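Local coordinates for protein arginine N-methyltransferase SFM1 (Saccharomyces cerevisiae, PDB 5C74) that transfers a single methyl group from S-adenosyl-L-methionine to an arginine of ribosomal protein S3, acting as a SPOUT-family protein arginine methyltransferase, at residues E6-G11 / P112-T117. Residues are numbered along the deposited sequence; the frame is centred on the assembly and turned at random.
Sequences EHMEEG and PPRDRT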
# COMPACT_ATOMS: atom_id res chain seq x y z
N GLU A 6 -10.84 -6.07 7.39
CA GLU A 6 -9.59 -6.65 7.86
C GLU A 6 -8.48 -6.15 6.96
O GLU A 6 -8.50 -6.38 5.75
CB GLU A 6 -9.65 -8.18 7.84
CG GLU A 6 -10.71 -8.78 8.76
CD GLU A 6 -10.47 -10.26 9.01
OE1 GLU A 6 -10.25 -11.00 8.02
OE2 GLU A 6 -10.47 -10.67 10.20
N HIS A 7 -7.49 -5.47 7.54
CA HIS A 7 -6.40 -4.92 6.75
C HIS A 7 -5.17 -5.69 7.15
O HIS A 7 -4.41 -5.23 7.98
CB HIS A 7 -6.23 -3.41 6.99
CG HIS A 7 -5.21 -2.77 6.09
ND1 HIS A 7 -5.55 -2.11 4.93
CD2 HIS A 7 -3.86 -2.69 6.19
CE1 HIS A 7 -4.45 -1.65 4.35
NE2 HIS A 7 -3.41 -1.99 5.10
N MET A 8 -5.00 -6.88 6.59
CA MET A 8 -4.00 -7.83 7.07
C MET A 8 -2.76 -7.81 6.19
O MET A 8 -2.31 -8.85 5.70
CB MET A 8 -4.59 -9.24 7.13
CG MET A 8 -5.81 -9.39 8.08
SD MET A 8 -6.61 -11.03 8.02
CE MET A 8 -5.40 -12.04 8.86
N GLU A 9 -2.23 -6.63 5.97
CA GLU A 9 -1.06 -6.49 5.13
C GLU A 9 -0.31 -5.28 5.63
O GLU A 9 -0.88 -4.38 6.23
CB GLU A 9 -1.43 -6.32 3.65
CG GLU A 9 -2.12 -4.99 3.35
CD GLU A 9 -2.59 -4.88 1.90
OE1 GLU A 9 -3.59 -4.15 1.66
OE2 GLU A 9 -1.97 -5.49 1.01
N GLU A 10 0.99 -5.28 5.41
CA GLU A 10 1.81 -4.15 5.77
C GLU A 10 1.58 -3.04 4.75
O GLU A 10 1.57 -3.30 3.55
CB GLU A 10 3.29 -4.56 5.79
CG GLU A 10 4.21 -3.47 6.24
CD GLU A 10 3.91 -3.04 7.66
OE1 GLU A 10 4.01 -1.82 7.93
OE2 GLU A 10 3.58 -3.91 8.49
N GLY A 11 1.39 -1.81 5.22
CA GLY A 11 1.34 -0.67 4.33
C GLY A 11 -0.02 -0.32 3.77
O GLY A 11 -0.94 -1.14 3.76
N PRO A 112 0.98 -19.58 2.42
CA PRO A 112 0.23 -20.54 1.61
C PRO A 112 -1.15 -20.00 1.28
O PRO A 112 -1.53 -18.95 1.81
CB PRO A 112 0.15 -21.76 2.53
CG PRO A 112 -0.01 -21.14 3.89
CD PRO A 112 0.80 -19.84 3.86
N PRO A 113 -1.90 -20.70 0.40
CA PRO A 113 -3.29 -20.30 0.17
C PRO A 113 -4.08 -20.39 1.47
O PRO A 113 -3.91 -21.36 2.21
CB PRO A 113 -3.78 -21.32 -0.85
CG PRO A 113 -2.55 -21.80 -1.54
CD PRO A 113 -1.49 -21.80 -0.49
N ARG A 114 -4.92 -19.40 1.73
CA ARG A 114 -5.72 -19.40 2.94
C ARG A 114 -7.17 -19.10 2.62
O ARG A 114 -7.46 -18.38 1.67
CB ARG A 114 -5.18 -18.38 3.95
CG ARG A 114 -3.85 -18.78 4.58
CD ARG A 114 -3.20 -17.64 5.35
NE ARG A 114 -4.04 -17.17 6.46
CZ ARG A 114 -3.66 -16.23 7.32
NH1 ARG A 114 -2.45 -15.67 7.21
NH2 ARG A 114 -4.49 -15.85 8.30
N ASP A 115 -8.06 -19.67 3.43
CA ASP A 115 -9.50 -19.44 3.32
C ASP A 115 -9.92 -18.64 4.55
O ASP A 115 -10.24 -19.22 5.59
CB ASP A 115 -10.24 -20.78 3.23
CG ASP A 115 -11.75 -20.61 3.11
OD1 ASP A 115 -12.27 -19.50 3.29
OD2 ASP A 115 -12.42 -21.63 2.84
N ARG A 116 -9.89 -17.32 4.42
CA ARG A 116 -10.10 -16.44 5.56
C ARG A 116 -11.52 -16.57 6.09
O ARG A 116 -11.77 -16.44 7.30
CB ARG A 116 -9.79 -14.99 5.17
CG ARG A 116 -9.91 -13.98 6.32
CD ARG A 116 -9.06 -14.41 7.51
NE ARG A 116 -9.16 -13.47 8.65
CZ ARG A 116 -8.64 -13.70 9.85
NH1 ARG A 116 -7.97 -14.82 10.08
NH2 ARG A 116 -8.81 -12.81 10.82
N THR A 117 -12.47 -16.83 5.19
CA THR A 117 -13.85 -17.05 5.62
C THR A 117 -13.90 -18.22 6.57
O THR A 117 -14.50 -18.14 7.65
CB THR A 117 -14.76 -17.30 4.42
OG1 THR A 117 -14.88 -16.07 3.70
CG2 THR A 117 -16.16 -17.76 4.88
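Glu6 and Arg116 meet in a bidentate, side-on salt bridge at the C-terminal end of strand 2-6, an inner strand of the parallel sheet of the SPOUT domain, opposite the start of helix 116-123. Arg116 NE donates to Glu6 OE1 at 2.8 Å, nearly straight at 168° and received on the syn lone pair; NH2 of Arg116 reaches Glu6 OE2, also at 2.8 Å. Both oxygens lie close to the guanidinium plane, while the carboxylate is turned 27° from it, so that OE2 is approached somewhat out of its own plane. The arginine leaves its backbone with CG anti to N, bends once at chi2 (54°) and then runs extended, which turns its NE side to the acid. Buried Glu6 OE1 also accepts from Gly106 N, and Arg116 NH1 pairs with Glu119, so that two carboxylates share the guanidinium. Met8 closes over one face of that guanidinium: its methyl CE sits 3.8 Å above the plane, over the centre, with SD 3.6 Å from Arg116 NE. A leucine in place of Arg116 would probably leave the buried Glu6 carboxylate without its countercharge and Met8 without the flat surface it rests on. Away from this compact cluster the contact thins out. The exposed Arg114 is turned toward its salt bridge with Glu119 and meets segment 6-11 just at the margin, where Met8 CE lies obliquely to its guanidinium, 4.0 Å from Arg114 NH2.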